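Local coordinates for endo alpha-1,4 polygalactosaminidase (Neosartorya fumigata, PDB 6OJ1), which hydrolyses internal alpha-1,4 linkages of galactosamine-containing polysaccharide and so disrupts microbial biofilms, acting as a glycoside hydrolase with a (beta/alpha)-barrel fold, at residues R95-F101 with I129-R133; V170-N175 with S195-M200; N240-V244 with N271-E275. All coordinates share one frame; numbering follows the deposited sequence.

Contact 1 of 3, residues R95-F101 with I129-R133; sequences RPDKDKF and IMLDR. With EDO (1,2-ethanediol), chain G.
Arg133 reaches out from helix 124-140, one of the outer helices of the (beta/alpha)-barrel, and takes side-on the carboxylate of Asp97, which lies in the loop after strand 90-92. The two flat groups lie nearly coplanar, 22° apart. NE meets the syn lone pair of OD2 in an almost straight bond (Arg133 NE to Asp97 OD2 2.7 Å), and Arg133 NH2 reaches Asp97 OD1 at 2.8 Å. An arginine chain extended from CG to NE carries the guanidinium this far from the helix, and the two-pronged salt bridge restrains its rotation. NH2 also sits at the edge of the Phe101 ring, 3.6 Å from Phe101 CE1, with the ring turned 68° from the guanidinium plane. One face of that ring is covered in a CH-pi contact: Ile129 CD1 stands over the centre of the Phe101 ring, 3.6 Å from its centroid. Tyr91 meets the same ring edge-to-face, and Phe65 packs on both Asp97 and Arg133. Toward the outside, Lys100 lays its CB against Ile129 CD1, and its extended chain beyond CG carries NZ to the anti side of Asp132 OD2 in a second salt bridge. A 1,2-ethanediol, probably from the crystallisation liquor, joins the two ion pairs: its O2 lies 2.7 Å from Lys100 NZ and donates to Asp97 OD2, also at 2.7 Å.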
loop_
_atom_site.group_PDB
_atom_site.type_symbol
_atom_site.label_atom_id
_atom_site.label_comp_id
_atom_site.label_asym_id
_atom_site.label_seq_id
_atom_site.Cartn_x
_atom_site.Cartn_y
_atom_site.Cartn_z
ATOM N N ARG A 95 5.380 14.898 7.224
ATOM C CA ARG A 95 3.951 15.027 6.983
ATOM C C ARG A 95 3.389 16.234 7.732
ATOM O O ARG A 95 3.929 16.640 8.765
ATOM C CB ARG A 95 3.201 13.773 7.418
ATOM C CG ARG A 95 3.647 12.500 6.706
ATOM C CD ARG A 95 3.559 12.660 5.192
ATOM N NE ARG A 95 3.779 11.380 4.551
ATOM C CZ ARG A 95 3.665 11.166 3.246
ATOM N NH1 ARG A 95 3.890 9.949 2.766
ATOM N NH2 ARG A 95 3.331 12.162 2.431
ATOM N N PRO A 96 2.316 16.841 7.216
ATOM C CA PRO A 96 1.777 18.047 7.866
ATOM C C PRO A 96 1.097 17.773 9.192
ATOM O O PRO A 96 0.859 18.728 9.944
ATOM C CB PRO A 96 0.788 18.603 6.828
ATOM C CG PRO A 96 0.527 17.477 5.878
ATOM C CD PRO A 96 1.773 16.646 5.859
ATOM N N ASP A 97 0.802 16.509 9.515
ATOM C CA ASP A 97 0.245 16.141 10.809
ATOM C C ASP A 97 1.276 15.483 11.711
ATOM O O ASP A 97 0.900 14.837 12.698
ATOM C CB ASP A 97 -0.976 15.226 10.643
ATOM C CG ASP A 97 -0.646 13.875 9.982
ATOM O OD1 ASP A 97 0.516 13.637 9.587
ATOM O OD2 ASP A 97 -1.564 13.031 9.850
ATOM N N LYS A 98 2.573 15.666 11.423
ATOM C CA LYS A 98 3.575 14.953 12.217
ATOM C C LYS A 98 3.540 15.377 13.680
ATOM O O LYS A 98 3.883 14.575 14.560
ATOM C CB LYS A 98 4.979 15.176 11.659
ATOM C CG LYS A 98 5.370 16.634 11.614
ATOM C CD LYS A 98 6.767 16.848 12.138
ATOM C CE LYS A 98 7.392 18.114 11.566
ATOM N NZ LYS A 98 6.755 19.362 12.056
ATOM N N ASP A 99 3.124 16.614 13.959
ATOM C CA ASP A 99 3.146 17.094 15.339
ATOM C C ASP A 99 2.029 16.505 16.195
ATOM O O ASP A 99 2.029 16.723 17.414
ATOM C CB ASP A 99 3.078 18.609 15.363
ATOM C CG ASP A 99 4.315 19.249 14.757
ATOM O OD1 ASP A 99 5.440 18.920 15.197
ATOM O OD2 ASP A 99 4.165 20.044 13.821
ATOM N N LYS A 100 1.095 15.762 15.599
ATOM C CA LYS A 100 0.088 15.076 16.407
ATOM C C LYS A 100 0.679 13.926 17.201
ATOM O O LYS A 100 0.117 13.540 18.239
ATOM C CB LYS A 100 -1.031 14.535 15.520
ATOM C CG LYS A 100 -1.844 15.633 14.806
ATOM C CD LYS A 100 -2.886 14.998 13.871
ATOM C CE LYS A 100 -3.817 16.044 13.248
ATOM N NZ LYS A 100 -4.822 15.402 12.335
ATOM N N PHE A 101 1.767 13.329 16.705
ATOM C CA PHE A 101 2.336 12.148 17.348
ATOM C C PHE A 101 3.038 12.508 18.653
ATOM O O PHE A 101 3.720 13.533 18.755
ATOM C CB PHE A 101 3.323 11.459 16.406
ATOM C CG PHE A 101 2.688 10.870 15.191
ATOM C CD1 PHE A 101 2.469 11.642 14.060
ATOM C CD2 PHE A 101 2.315 9.530 15.175
ATOM C CE1 PHE A 101 1.873 11.086 12.930
ATOM C CE2 PHE A 101 1.720 8.965 14.053
ATOM C CZ PHE A 101 1.503 9.743 12.930
ATOM N N ILE A 129 -4.990 9.429 14.935
ATOM C CA ILE A 129 -4.339 10.089 13.802
ATOM C C ILE A 129 -4.690 9.370 12.505
ATOM O O ILE A 129 -4.962 10.008 11.476
ATOM C CB ILE A 129 -2.812 10.160 14.014
ATOM C CG1 ILE A 129 -2.473 11.096 15.180
ATOM C CG2 ILE A 129 -2.084 10.624 12.707
ATOM C CD1 ILE A 129 -1.034 10.924 15.673
ATOM N N MET A 130 -4.696 8.031 12.527
ATOM C CA MET A 130 -5.046 7.300 11.310
ATOM C C MET A 130 -6.503 7.517 10.929
ATOM O O MET A 130 -6.823 7.546 9.732
ATOM C CB MET A 130 -4.746 5.805 11.458
ATOM C CG MET A 130 -3.253 5.536 11.716
ATOM S SD MET A 130 -2.166 6.455 10.593
ATOM C CE MET A 130 -0.647 6.545 11.563
ATOM N N LEU A 131 -7.395 7.667 11.911
ATOM C CA LEU A 131 -8.771 8.038 11.585
ATOM C C LEU A 131 -8.828 9.413 10.943
ATOM O O LEU A 131 -9.596 9.627 10.002
ATOM C CB LEU A 131 -9.653 8.019 12.831
ATOM C CG LEU A 131 -9.907 6.659 13.472
ATOM C CD1 LEU A 131 -10.764 6.852 14.703
ATOM C CD2 LEU A 131 -10.591 5.732 12.471
ATOM N N ASP A 132 -8.034 10.365 11.451
ATOM C CA ASP A 132 -7.960 11.685 10.815
ATOM C C ASP A 132 -7.466 11.576 9.368
ATOM O O ASP A 132 -7.959 12.284 8.477
ATOM C CB ASP A 132 -7.029 12.616 11.598
ATOM C CG ASP A 132 -7.542 12.978 12.985
ATOM O OD1 ASP A 132 -8.698 12.662 13.331
ATOM O OD2 ASP A 132 -6.747 13.581 13.743
ATOM N N ARG A 133 -6.477 10.708 9.120
ATOM C CA ARG A 133 -5.964 10.536 7.764
ATOM C C ARG A 133 -7.001 9.873 6.869
ATOM O O ARG A 133 -7.122 10.236 5.693
ATOM C CB ARG A 133 -4.661 9.728 7.784
ATOM C CG ARG A 133 -3.464 10.536 8.339
ATOM C CD ARG A 133 -2.197 9.684 8.485
ATOM N NE ARG A 133 -1.064 10.487 8.946
ATOM C CZ ARG A 133 0.195 10.058 8.986
ATOM N NH1 ARG A 133 0.502 8.813 8.627
ATOM N NH2 ARG A 133 1.157 10.882 9.402
HETATM C C1 EDO G . -4.953 15.527 8.666
HETATM O O1 EDO G . -3.719 16.243 8.583
HETATM C C2 EDO G . -4.630 14.065 8.905
HETATM O O2 EDO G . -4.043 13.906 10.204
#

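Contact 2 of 3, residues V170-N175 with S195-M200; sequences VNFLAN and SVIKNM. With NAG (2-acetamido-2-deoxy-beta-D-glucopyranose), chain E; NAG (2-acetamido-2-deoxy-beta-D-glucopyranose), chain B.
Ala174 and Val170, one helical turn apart on helix 163-179, face the short helical turn after strand 183-187, so this contact joins two neighbouring helical elements on the outside of the (beta/alpha)-barrel. The small Ala174 leaves a shallow place on the helix surface, and Asn199 fills it: the amide carbon CG of Asn199 rests 3.6 Å from Ala174 CB. Beside it comes the methyl end of Met200, whose chain is bent at chi2 and chi3 (-62° and 100°) and thereby brings CE back against the helix. Met200 CE lodges between Val170 CG1, at 3.6 Å, and Ala174 CB. Val170 CG1 is in turn the bump that enters between Met200 CE and Val196 CG1, the latter 3.7 Å from it, and the two valines cross at about a right angle. Leu186 of strand 183-187 packs on both Val196 and Met200, which ties this apolar patch to the barrel wall.

A row of amides borders the patch. Asn199 ND2 gives one hydrogen bond to Asn171 OD1 and another to Asn175 OD1, each 3.1 Å long, spanning one turn of the helix; in both cases the donor stands above the acceptor's carbonyl plane. Thr30 adds a further partner to each end: its OG1 bonds Asn175 OD1 and its backbone N bonds Asn199 OD1, which fixes which way the Asn199 amide is turned. At the other end the attached glycan adjoins the contact, with C8 of the chain E NAG near Asn171 OD1. The carbonyl of Ser195 has two donors: O3 of the same NAG, 2.8 Å from Ser195 O, and Asn171 ND2, which reaches Ser195 O at 3.2 Å in a nearly straight bond.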
loop_
_atom_site.group_PDB
_atom_site.type_symbol
_atom_site.label_atom_id
_atom_site.label_comp_id
_atom_site.label_asym_id
_atom_site.label_seq_id
_atom_site.Cartn_x
_atom_site.Cartn_y
_atom_site.Cartn_z
ATOM N N VAL A 170 -5.010 -3.638 11.524
ATOM C CA VAL A 170 -5.451 -3.697 10.136
ATOM C C VAL A 170 -6.971 -3.825 10.074
ATOM O O VAL A 170 -7.628 -3.166 9.264
ATOM C CB VAL A 170 -4.736 -4.850 9.400
ATOM C CG1 VAL A 170 -5.453 -5.198 8.101
ATOM C CG2 VAL A 170 -3.255 -4.479 9.127
ATOM N N ASN A 171 -7.563 -4.648 10.945
ATOM C CA ASN A 171 -9.014 -4.756 10.908
ATOM C C ASN A 171 -9.676 -3.468 11.383
ATOM O O ASN A 171 -10.737 -3.089 10.863
ATOM C CB ASN A 171 -9.472 -5.964 11.728
ATOM C CG ASN A 171 -9.330 -7.262 10.956
ATOM O OD1 ASN A 171 -9.660 -7.321 9.765
ATOM N ND2 ASN A 171 -8.841 -8.309 11.617
ATOM N N PHE A 172 -9.053 -2.773 12.341
ATOM C CA PHE A 172 -9.514 -1.446 12.749
ATOM C C PHE A 172 -9.496 -0.470 11.580
ATOM O O PHE A 172 -10.475 0.248 11.338
ATOM C CB PHE A 172 -8.629 -0.930 13.892
ATOM C CG PHE A 172 -8.655 0.565 14.077
ATOM C CD1 PHE A 172 -9.646 1.162 14.836
ATOM C CD2 PHE A 172 -7.645 1.364 13.532
ATOM C CE1 PHE A 172 -9.657 2.540 15.026
ATOM C CE2 PHE A 172 -7.649 2.736 13.716
ATOM C CZ PHE A 172 -8.661 3.323 14.468
ATOM N N LEU A 173 -8.376 -0.425 10.850
ATOM C CA LEU A 173 -8.282 0.435 9.672
ATOM C C LEU A 173 -9.326 0.057 8.628
ATOM O O LEU A 173 -9.930 0.938 8.006
ATOM C CB LEU A 173 -6.879 0.351 9.065
ATOM C CG LEU A 173 -5.706 0.892 9.890
ATOM C CD1 LEU A 173 -4.395 0.594 9.153
ATOM C CD2 LEU A 173 -5.845 2.410 10.141
ATOM N N ALA A 174 -9.550 -1.251 8.417
ATOM C CA ALA A 174 -10.493 -1.695 7.392
ATOM C C ALA A 174 -11.918 -1.290 7.741
ATOM O O ALA A 174 -12.662 -0.794 6.888
ATOM C CB ALA A 174 -10.418 -3.215 7.206
ATOM N N ASN A 175 -12.324 -1.507 8.991
ATOM C CA ASN A 175 -13.665 -1.108 9.391
ATOM C C ASN A 175 -13.842 0.402 9.287
ATOM O O ASN A 175 -14.904 0.880 8.876
ATOM C CB ASN A 175 -13.956 -1.608 10.806
ATOM C CG ASN A 175 -13.980 -3.123 10.881
ATOM O OD1 ASN A 175 -14.245 -3.802 9.882
ATOM N ND2 ASN A 175 -13.698 -3.662 12.061
ATOM N N SER A 195 -6.062 -13.749 8.897
ATOM C CA SER A 195 -6.792 -13.062 9.949
ATOM C C SER A 195 -7.395 -11.734 9.514
ATOM O O SER A 195 -8.171 -11.159 10.286
ATOM C CB SER A 195 -5.878 -12.818 11.145
ATOM O OG SER A 195 -5.511 -14.054 11.719
ATOM N N VAL A 196 -7.064 -11.242 8.315
ATOM C CA VAL A 196 -7.553 -9.945 7.846
ATOM C C VAL A 196 -8.174 -10.009 6.454
ATOM O O VAL A 196 -8.826 -9.050 6.025
ATOM C CB VAL A 196 -6.436 -8.873 7.849
ATOM C CG1 VAL A 196 -5.834 -8.710 9.254
ATOM C CG2 VAL A 196 -5.345 -9.182 6.759
ATOM N N ILE A 197 -7.992 -11.124 5.737
ATOM C CA ILE A 197 -8.328 -11.137 4.310
ATOM C C ILE A 197 -9.808 -10.841 4.061
ATOM O O ILE A 197 -10.153 -10.178 3.073
ATOM C CB ILE A 197 -7.893 -12.468 3.655
ATOM C CG1 ILE A 197 -8.118 -12.393 2.139
ATOM C CG2 ILE A 197 -8.633 -13.664 4.254
ATOM C CD1 ILE A 197 -7.359 -13.438 1.353
ATOM N N LYS A 198 -10.705 -11.298 4.942
ATOM C CA LYS A 198 -12.130 -11.055 4.718
ATOM C C LYS A 198 -12.456 -9.567 4.685
ATOM O O LYS A 198 -13.455 -9.166 4.076
ATOM C CB LYS A 198 -12.972 -11.744 5.793
ATOM C CG LYS A 198 -12.948 -13.253 5.723
ATOM C CD LYS A 198 -13.787 -13.856 6.840
ATOM N N ASN A 199 -11.641 -8.742 5.338
ATOM C CA ASN A 199 -11.827 -7.302 5.374
ATOM C C ASN A 199 -11.073 -6.590 4.255
ATOM O O ASN A 199 -11.217 -5.371 4.111
ATOM C CB ASN A 199 -11.370 -6.744 6.735
ATOM C CG ASN A 199 -12.502 -6.106 7.531
ATOM O OD1 ASN A 199 -13.554 -5.760 6.979
ATOM N ND2 ASN A 199 -12.281 -5.935 8.840
ATOM N N MET A 200 -10.261 -7.313 3.480
ATOM C CA MET A 200 -9.388 -6.715 2.474
ATOM C C MET A 200 -10.022 -6.799 1.092
ATOM O O MET A 200 -10.704 -7.770 0.769
ATOM C CB MET A 200 -8.019 -7.415 2.425
ATOM C CG MET A 200 -7.203 -7.386 3.723
ATOM S SD MET A 200 -6.753 -5.732 4.256
ATOM C CE MET A 200 -8.014 -5.446 5.513
HETATM C C1 NAG E . -12.633 -12.717 13.015
HETATM C C2 NAG E . -11.271 -11.997 12.885
HETATM C C3 NAG E . -10.129 -13.004 12.678
HETATM C C4 NAG E . -10.182 -14.092 13.748
HETATM C C5 NAG E . -11.558 -14.747 13.732
HETATM C C6 NAG E . -11.715 -15.860 14.747
HETATM C C7 NAG E . -11.438 -11.260 10.515
HETATM C C8 NAG E . -11.450 -10.066 9.600
HETATM N N2 NAG E . -11.292 -10.995 11.826
HETATM O O3 NAG E . -8.894 -12.297 12.739
HETATM O O4 NAG E . -9.160 -15.081 13.618
HETATM O O5 NAG E . -12.549 -13.752 14.022
HETATM O O6 NAG E . -11.988 -15.360 16.049
HETATM O O7 NAG E . -11.551 -12.408 10.083
HETATM C C1 NAG B . -8.973 -15.690 12.308
HETATM C C2 NAG B . -7.715 -16.548 12.414
HETATM C C3 NAG B . -7.401 -17.175 11.054
HETATM C C4 NAG B . -8.605 -17.933 10.492
HETATM C C5 NAG B . -9.875 -17.074 10.583
HETATM C C6 NAG B . -11.140 -17.824 10.232
HETATM C C7 NAG B . -6.225 -15.758 14.202
HETATM C C8 NAG B . -5.031 -14.918 14.554
HETATM N N2 NAG B . -6.581 -15.777 12.910
HETATM O O3 NAG B . -6.280 -18.042 11.201
HETATM O O4 NAG B . -8.445 -18.113 9.088
HETATM O O5 NAG B . -10.065 -16.518 11.894
HETATM O O6 NAG B . -11.362 -17.809 8.829
HETATM O O7 NAG B . -6.841 -16.388 15.052
#

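Contact 3 of 3, residues N240-V244 with N271-E275; sequences NDLSV and NNWVE
Asn271 opens the contact through water 2: its ND2 donates to this water, which in turn donates to Asp241 OD1, with Asn271 ND2 2.9 Å and Asp241 OD1 2.6 Å from the water oxygen. The Asn271 carboxamide is also held by Asn267, whose ND2 bonds its OD1. Past Asn272, which lies beside an attached glycan, comes Trp273, which buries more surface than any other residue here. Water 1, donating to Asp241 OD1, is weakly bonded by the backbone N of Trp273. The indole is swung out with CG anti to the backbone N (chi1 177°) and lies under the loop 240-244. Asn240 O stands over one face, 3.8 Å from Trp273 CG, while Leu242 O comes in obliquely, 3.3 Å from Trp273 CZ2. The Asp241 carboxylate and the ring are nearly parallel, their planes 17° apart, with Asp241 OD1 3.4 Å from Trp273 CB. An Asx turn, in which Asn240 OD1 accepts from Leu242 N, shapes the loop over the indole. Lys234 bonds Leu242 O and Asn240 OD1 and makes a cation-pi contact with Trp273.

Glu275, in the short, weakly bonded strand about 274-275, antiparallel to 261-266 at the end of the barrel sheet, stretches its extended chain to Ser243, whose OG donates to Glu275 OE1; the modelled separation is very short, so its exact length is doubtful. The contact thus sets an indole under a loop that polar links hold at both ends. With two waters donating to its OD1, the Asp241 carboxylate is probably kept ionised, and Lys234, on Leu242 O and the indole, probably supplies a compensating positive charge.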
loop_
_atom_site.group_PDB
_atom_site.type_symbol
_atom_site.label_atom_id
_atom_site.label_comp_id
_atom_site.label_asym_id
_atom_site.label_seq_id
_atom_site.Cartn_x
_atom_site.Cartn_y
_atom_site.Cartn_z
ATOM N N ASN A 240 15.827 5.430 -12.637
ATOM C CA ASN A 240 15.939 6.140 -13.906
ATOM C C ASN A 240 14.784 5.715 -14.810
ATOM O O ASN A 240 13.974 4.857 -14.457
ATOM C CB ASN A 240 17.306 5.909 -14.562
ATOM C CG ASN A 240 17.588 4.445 -14.851
ATOM O OD1 ASN A 240 16.733 3.715 -15.342
ATOM N ND2 ASN A 240 18.805 4.015 -14.549
ATOM N N ASP A 241 14.701 6.347 -15.980
ATOM C CA ASP A 241 13.609 6.089 -16.906
ATOM C C ASP A 241 13.999 5.089 -17.990
ATOM O O ASP A 241 13.321 4.995 -19.019
ATOM C CB ASP A 241 13.129 7.405 -17.539
ATOM C CG ASP A 241 12.436 8.316 -16.540
ATOM O OD1 ASP A 241 12.036 7.829 -15.456
ATOM O OD2 ASP A 241 12.291 9.522 -16.840
ATOM N N LEU A 242 15.083 4.350 -17.783
ATOM C CA LEU A 242 15.548 3.381 -18.758
ATOM C C LEU A 242 15.039 1.990 -18.398
ATOM O O LEU A 242 14.546 1.744 -17.302
ATOM C CB LEU A 242 17.073 3.407 -18.844
ATOM C CG LEU A 242 17.582 4.723 -19.433
ATOM C CD1 LEU A 242 19.084 4.846 -19.285
ATOM C CD2 LEU A 242 17.178 4.825 -20.894
ATOM N N SER A 243 15.156 1.067 -19.346
ATOM C CA SER A 243 14.484 -0.214 -19.216
ATOM C C SER A 243 15.339 -1.220 -18.446
ATOM O O SER A 243 16.440 -0.926 -17.974
ATOM C CB SER A 243 14.121 -0.760 -20.593
ATOM O OG SER A 243 13.226 -1.851 -20.458
ATOM N N VAL A 244 14.817 -2.435 -18.314
ATOM C CA VAL A 244 15.556 -3.534 -17.716
ATOM C C VAL A 244 15.748 -4.618 -18.770
ATOM O O VAL A 244 15.114 -4.614 -19.824
ATOM C CB VAL A 244 14.856 -4.099 -16.470
ATOM C CG1 VAL A 244 14.783 -3.027 -15.389
ATOM C CG2 VAL A 244 13.457 -4.589 -16.829
ATOM N N ASN A 271 8.692 6.660 -8.513
ATOM C CA ASN A 271 8.333 7.809 -9.340
ATOM C C ASN A 271 7.462 7.349 -10.518
ATOM O O ASN A 271 6.916 6.242 -10.479
ATOM C CB ASN A 271 9.601 8.563 -9.782
ATOM C CG ASN A 271 10.522 7.731 -10.692
ATOM O OD1 ASN A 271 10.200 6.606 -11.076
ATOM N ND2 ASN A 271 11.666 8.314 -11.062
ATOM N N ASN A 272 7.301 8.175 -11.565
ATOM C CA ASN A 272 6.349 7.841 -12.631
ATOM C C ASN A 272 6.737 6.568 -13.388
ATOM O O ASN A 272 5.859 5.804 -13.818
ATOM C CB ASN A 272 6.234 8.993 -13.648
ATOM C CG ASN A 272 5.283 10.121 -13.197
ATOM O OD1 ASN A 272 4.235 9.879 -12.604
ATOM N ND2 ASN A 272 5.647 11.364 -13.530
ATOM N N TRP A 273 8.031 6.347 -13.620
ATOM C CA TRP A 273 8.452 5.326 -14.582
ATOM C C TRP A 273 7.849 3.969 -14.247
ATOM O O TRP A 273 7.829 3.558 -13.089
ATOM C CB TRP A 273 9.974 5.200 -14.610
ATOM C CG TRP A 273 10.433 4.111 -15.531
ATOM C CD1 TRP A 273 10.596 4.197 -16.885
ATOM C CD2 TRP A 273 10.764 2.766 -15.170
ATOM N NE1 TRP A 273 11.034 2.993 -17.385
ATOM C CE2 TRP A 273 11.131 2.096 -16.353
ATOM C CE3 TRP A 273 10.776 2.063 -13.958
ATOM C CZ2 TRP A 273 11.525 0.766 -16.363
ATOM C CZ3 TRP A 273 11.168 0.737 -13.968
ATOM C CH2 TRP A 273 11.527 0.098 -15.160
ATOM N N VAL A 274 7.367 3.262 -15.272
ATOM C CA VAL A 274 6.778 1.939 -15.057
ATOM C C VAL A 274 6.901 1.130 -16.338
ATOM O O VAL A 274 6.836 1.669 -17.445
ATOM C CB VAL A 274 5.302 2.041 -14.589
ATOM C CG1 VAL A 274 4.450 2.789 -15.604
ATOM C CG2 VAL A 274 4.704 0.668 -14.311
ATOM N N GLU A 275 7.099 -0.179 -16.185
ATOM C CA GLU A 275 6.950 -1.110 -17.292
ATOM C C GLU A 275 5.962 -2.189 -16.885
ATOM O O GLU A 275 5.800 -2.489 -15.696
ATOM C CB GLU A 275 8.282 -1.741 -17.708
ATOM C CG GLU A 275 9.137 -0.813 -18.543
ATOM C CD GLU A 275 10.345 -1.504 -19.142
ATOM O OE1 GLU A 275 11.185 -0.788 -19.722
ATOM O OE2 GLU A 275 10.453 -2.749 -19.040
HETATM O O HOH W 1 9.870 8.752 -14.151
HETATM O O HOH W 2 13.405 8.005 -13.307
#

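From the N terminus, contact 1 comes first, closing a loop of 27 residues that carries strands 106-109 and 116-119 and the start of helix 124-140. Contact 2 follows, closing a 19-residue span with strand 183-187 inside it and joining helix 163-179 to the turn beyond. Contact 3 closes 26 residues, holding helix 246-253 and strand 261-266, and ties the loop before that helix to the C-terminal strand. The three are in series; none nests in or crosses another. Contacts 1 and 2 touch through neighbouring barrel helices: Leu131 CD2 lies 3.7 Å from Phe172 CZ, and Met130 packs on Leu173. Contact 3 stands apart, its centre 33 Å from that of contact 2 across the chain's centre.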